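Local coordinates for TagI restriction endonuclease (Thermocrispum agreste, PDB 6GHS), which cleaves DNA that carries modified cytosine, such as 5-methylcytosine or 5-hydroxymethylcytosine, with an HNH (ββα-Me) nuclease domain combined with an SRA domain, at the zinc ion site and the interface of chains A and B. Coordinates in Å, arbitrary orientation; residue numbers count along the deposited sequence, not the author numbering. Chains: chain A/B, TagI restriction endonuclease.

Contact 1: the zinc ion site. Residues chain A 210, 212-215, 250, 253. With ZN (zinc ion), chain C.
The zinc of the HNH nuclease domain sits in a Cys3Asp site that pins two distant stretches of the chain together. A CxxC motif supplies A:Cys210 and A:Cys213 from a loop, much as in a zinc knuckle, and the second pair follows strand 246-249: A:Cys250 just before helix 251-258, and A:Asp253 in the first turn of that helix. An ion held by such protein groups is most likely structural rather than catalytic.

The protein ligands A:Cys210, A:Cys213, A:Cys250 and A:Asp253 stand nearly tetrahedrally around the metal. Of the cysteine sulfurs, A:Cys210 SG lies 2.4 Å from ZN and A:Cys213 SG 2.0 Å from ZN. A:Cys250 SG falls between them at 2.2 Å from ZN, and the spread means little at this resolution. The widest angle, 124°, opens between the two CxxC sulfurs, and the narrowest, 97°, between A:Cys210 SG and A:Asp253 OD2. The aspartate binds through one carboxylate oxygen, OD2, at 1.9 Å from ZN, while its OD1 is turned away at 3.9 Å from ZN.

The torsions set the directions of approach. A:Cys210 holds SG anti to its backbone N (chi1 -175°), whereas the sulfurs of A:Cys213 and A:Cys250 take the crowded position between N and the carbonyl carbon. In A:Asp253, CG is anti to the carbonyl carbon, so the carboxylate is set beside its own backbone N and directs OD2 to the ion.

Backbone N-H groups form a second shell. A:Cys210 SG accepts hydrogen bonds from the amides of A:Val212 and A:Cys213 in its own loop, and from A:Cys250 N across the site at 3.3 Å. A:Cys250 SG receives A:Asp253 N at 3.5 Å, nearly straight. These donors probably help to hold the sulfurs in place and may ease the negative charge gathered around the metal.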
loop_
_atom_site.group_PDB
_atom_site.type_symbol
_atom_site.label_atom_id
_atom_site.label_comp_id
_atom_site.label_asym_id
_atom_site.label_seq_id
_atom_site.Cartn_x
_atom_site.Cartn_y
_atom_site.Cartn_z
ATOM N N CYS A 210 -4.126 13.720 12.379
ATOM C CA CYS A 210 -3.724 12.528 13.086
ATOM C C CYS A 210 -4.164 12.630 14.529
ATOM O O CYS A 210 -3.893 13.630 15.211
ATOM C CB CYS A 210 -2.221 12.350 13.039
ATOM S SG CYS A 210 -1.709 10.801 13.787
ATOM N N VAL A 212 -2.949 11.004 16.894
ATOM C CA VAL A 212 -1.784 10.849 17.766
ATOM C C VAL A 212 -0.885 12.086 17.796
ATOM O O VAL A 212 -0.622 12.600 18.879
ATOM C CB VAL A 212 -0.959 9.621 17.356
ATOM C CG1 VAL A 212 0.283 9.511 18.230
ATOM C CG2 VAL A 212 -1.822 8.359 17.432
ATOM N N CYS A 213 -0.411 12.536 16.624
ATOM C CA CYS A 213 0.589 13.630 16.526
ATOM C C CYS A 213 0.016 14.988 16.095
ATOM O O CYS A 213 0.744 15.986 16.052
ATOM C CB CYS A 213 1.764 13.238 15.602
ATOM S SG CYS A 213 1.369 13.147 13.850
ATOM N N GLY A 214 -1.268 15.027 15.758
ATOM C CA GLY A 214 -1.929 16.286 15.458
ATOM C C GLY A 214 -1.798 16.834 14.048
ATOM O O GLY A 214 -2.566 17.726 13.689
ATOM N N ILE A 215 -0.878 16.324 13.225
ATOM C CA ILE A 215 -0.657 16.958 11.929
ATOM C C ILE A 215 -1.621 16.528 10.870
ATOM O O ILE A 215 -2.180 15.441 10.915
ATOM C CB ILE A 215 0.766 16.806 11.358
ATOM C CG1 ILE A 215 1.103 15.368 10.985
ATOM C CG2 ILE A 215 1.792 17.372 12.332
ATOM C CD1 ILE A 215 2.271 15.312 10.024
ATOM N N CYS A 250 -1.760 9.920 10.592
ATOM C CA CYS A 250 -0.793 10.237 9.548
ATOM C C CYS A 250 -0.128 8.929 9.163
ATOM O O CYS A 250 -0.165 7.971 9.943
ATOM C CB CYS A 250 0.258 11.237 10.023
ATOM S SG CYS A 250 1.179 10.664 11.449
ATOM N N ASP A 253 2.371 7.422 11.898
ATOM C CA ASP A 253 1.720 6.825 13.062
ATOM C C ASP A 253 0.913 5.570 12.744
ATOM O O ASP A 253 0.866 4.665 13.574
ATOM C CB ASP A 253 0.880 7.849 13.835
ATOM C CG ASP A 253 1.743 8.883 14.556
ATOM O OD1 ASP A 253 2.842 8.544 15.023
ATOM O OD2 ASP A 253 1.334 10.052 14.654
HETATM ZN ZN ZN C . 0.634 11.365 13.513
#

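Contact 2: the interface of chains A and B. Residues chain A 215, 217, 250-252, 255-256; chain B 215, 217, 250-252, 255.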
loop_
_atom_site.group_PDB
_atom_site.type_symbol
_atom_site.label_atom_id
_atom_site.label_comp_id
_atom_site.label_asym_id
_atom_site.label_seq_id
_atom_site.Cartn_x
_atom_site.Cartn_y
_atom_site.Cartn_z
ATOM N N ILE A 215 -0.878 16.324 13.225
ATOM C CA ILE A 215 -0.657 16.958 11.929
ATOM C C ILE A 215 -1.621 16.528 10.870
ATOM O O ILE A 215 -2.180 15.441 10.915
ATOM C CB ILE A 215 0.766 16.806 11.358
ATOM C CG1 ILE A 215 1.103 15.368 10.985
ATOM C CG2 ILE A 215 1.792 17.372 12.332
ATOM C CD1 ILE A 215 2.271 15.312 10.024
ATOM N N ILE A 217 -1.300 16.112 6.786
ATOM C CA ILE A 217 -0.414 16.043 5.653
ATOM C C ILE A 217 -1.124 16.821 4.555
ATOM O O ILE A 217 -2.256 16.497 4.195
ATOM C CB ILE A 217 -0.200 14.578 5.230
ATOM C CG1 ILE A 217 0.421 13.764 6.369
ATOM C CG2 ILE A 217 0.662 14.474 3.987
ATOM C CD1 ILE A 217 1.843 14.150 6.709
ATOM N N CYS A 250 -1.760 9.920 10.592
ATOM C CA CYS A 250 -0.793 10.237 9.548
ATOM C C CYS A 250 -0.128 8.929 9.163
ATOM O O CYS A 250 -0.165 7.971 9.943
ATOM C CB CYS A 250 0.258 11.237 10.023
ATOM S SG CYS A 250 1.179 10.664 11.449
ATOM N N PRO A 251 0.468 8.863 7.964
ATOM C CA PRO A 251 1.121 7.619 7.531
ATOM C C PRO A 251 2.163 7.044 8.479
ATOM O O PRO A 251 2.201 5.829 8.625
ATOM C CB PRO A 251 1.769 8.012 6.220
ATOM C CG PRO A 251 0.836 9.034 5.678
ATOM C CD PRO A 251 0.303 9.805 6.844
ATOM N N ASN A 252 2.971 7.902 9.119
ATOM C CA ASN A 252 4.003 7.465 10.093
ATOM C C ASN A 252 3.370 6.787 11.301
ATOM O O ASN A 252 3.775 5.687 11.669
ATOM C CB ASN A 252 4.904 8.629 10.574
ATOM C CG ASN A 252 5.887 9.112 9.512
ATOM O OD1 ASN A 252 5.829 8.703 8.364
ATOM N ND2 ASN A 252 6.785 10.006 9.899
ATOM N N VAL A 255 1.859 3.195 10.719
ATOM C CA VAL A 255 2.850 2.130 10.710
ATOM C C VAL A 255 3.225 1.704 12.122
ATOM O O VAL A 255 3.291 0.508 12.427
ATOM C CB VAL A 255 4.123 2.586 9.981
ATOM C CG1 VAL A 255 5.261 1.587 10.160
ATOM C CG2 VAL A 255 3.837 2.773 8.500
ATOM N N ARG A 256 3.492 2.688 12.971
ATOM C CA ARG A 256 3.799 2.430 14.382
ATOM C C ARG A 256 2.661 1.664 15.051
ATOM O O ARG A 256 2.872 0.639 15.692
ATOM C CB ARG A 256 4.036 3.741 15.143
ATOM C CG ARG A 256 5.180 4.583 14.622
ATOM C CD ARG A 256 5.666 5.556 15.659
ATOM N NE ARG A 256 6.562 6.539 15.047
ATOM C CZ ARG A 256 6.382 7.866 15.018
ATOM N NH1 ARG A 256 5.327 8.454 15.595
ATOM N NH2 ARG A 256 7.289 8.643 14.419
ATOM N N ILE B 215 14.155 11.563 10.395
ATOM C CA ILE B 215 13.759 10.561 11.378
ATOM C C ILE B 215 13.848 9.153 10.882
ATOM O O ILE B 215 13.763 8.887 9.690
ATOM C CB ILE B 215 12.357 10.756 11.986
ATOM C CG1 ILE B 215 11.239 10.554 10.970
ATOM C CG2 ILE B 215 12.252 12.123 12.650
ATOM C CD1 ILE B 215 9.918 10.287 11.658
ATOM N N ILE B 217 11.704 5.740 11.722
ATOM C CA ILE B 217 10.521 5.184 12.326
ATOM C C ILE B 217 10.991 3.902 12.997
ATOM O O ILE B 217 11.551 3.025 12.340
ATOM C CB ILE B 217 9.464 4.878 11.249
ATOM C CG1 ILE B 217 9.062 6.152 10.499
ATOM C CG2 ILE B 217 8.236 4.215 11.842
ATOM C CD1 ILE B 217 8.301 7.156 11.336
ATOM N N CYS B 250 10.603 8.652 5.138
ATOM C CA CYS B 250 9.584 8.226 6.089
ATOM C C CYS B 250 8.274 8.178 5.327
ATOM O O CYS B 250 8.156 8.812 4.272
ATOM C CB CYS B 250 9.464 9.183 7.273
ATOM S SG CYS B 250 9.069 10.861 6.782
ATOM N N PRO B 251 7.286 7.424 5.831
ATOM C CA PRO B 251 5.997 7.331 5.130
ATOM C C PRO B 251 5.309 8.650 4.813
ATOM O O PRO B 251 4.746 8.761 3.733
ATOM C CB PRO B 251 5.149 6.517 6.086
ATOM C CG PRO B 251 6.140 5.617 6.731
ATOM C CD PRO B 251 7.409 6.394 6.876
ATOM N N ASN B 252 5.376 9.629 5.729
ATOM C CA ASN B 252 4.774 10.970 5.521
ATOM C C ASN B 252 5.429 11.692 4.351
ATOM O O ASN B 252 4.732 12.181 3.464
ATOM C CB ASN B 252 4.853 11.864 6.783
ATOM C CG ASN B 252 3.895 11.434 7.890
ATOM O OD1 ASN B 252 3.263 10.393 7.811
ATOM N ND2 ASN B 252 3.805 12.237 8.940
ATOM N N VAL B 255 4.587 10.342 0.747
ATOM C CA VAL B 255 3.301 10.790 0.233
ATOM C C VAL B 255 3.391 12.191 -0.353
ATOM O O VAL B 255 2.881 12.454 -1.448
ATOM C CB VAL B 255 2.246 10.791 1.349
ATOM C CG1 VAL B 255 0.958 11.476 0.903
ATOM C CG2 VAL B 255 1.943 9.365 1.781
#
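Two copies of helix 251-258 meet start to start across a two-fold axis, with the asparagine of the first turn at the centre of the symmetric patch. The side chains of A:Asn252 and B:Asn252 each have CG anti to the carbonyl carbon, beside the backbone N (chi1 -72°), and reach across to the opposite helix start.

The polar contacts are a reciprocal pair of hydrogen bonds. A:Asn252 N donates to the amide oxygen B:Asn252 OD1 at 2.8 Å, and B:Asn252 N returns the bond to A:Asn252 OD1. Each is moderately bent, 149° at the hydrogen, and the donor stands above the carbonyl plane instead of on a lone pair. Each side-chain oxygen thus faces the amino end of the partner helix, where the helix dipole may strengthen its hold. Between these bonds the side chains cross obliquely and their amide planes stack, 20° apart, with A:Asn252 CG 3.5 Å from B:Asn252 CG. The two acceptor oxygens also sit close together, a probable repulsion that the N-H bonds would ease.

Apolar groups frame this centre. The two proline rings touch at their CB corners, A:Pro251 CB lying 3.7 Å from B:Pro251 CB, and each ring also crosses the partner asparagine at about a right angle. Beyond them, A:Pro251 CG packs against B:Val255 CG2 at 4.1 Å. On the other side of the amides, isoleucine methyls close round the ND2 ends: B:Ile215 CD1 approaches A:Asn252 ND2 tip to tip at 3.6 Å, while B:Ile217 crosses the same side chain and brings CD1 to 3.5 Å from A:Asn252 ND2. A:Arg256, extended from CG to NE, reaches back over B:Ile217 towards B:Ile215, its guanidinium NH2 3.6 Å from B:Ile217 CD1.

Whether this pair exists in solution the structure alone does not show; in the deposited dimer the patch lies centrally, each first helical turn flanked by the other chain's loop at residue 215 and strand 217-218.

The C-alpha centres of contact 1 and contact 2 are about 8 Å apart, and A:Ile215 and A:Cys250 belong to both. Helix 251-258 joins them most directly: A:Asp253 faces the metal while its neighbours A:Pro251 and A:Asn252 face chain B. The zinc also ties the loop leading into A:Ile215 to the start of this helix, so it probably fixes the relative placement of the surfaces that receive the partner. By symmetry a zinc site backs each half of contact 2. Metal binding may therefore support the dimer as well as the nuclease fold.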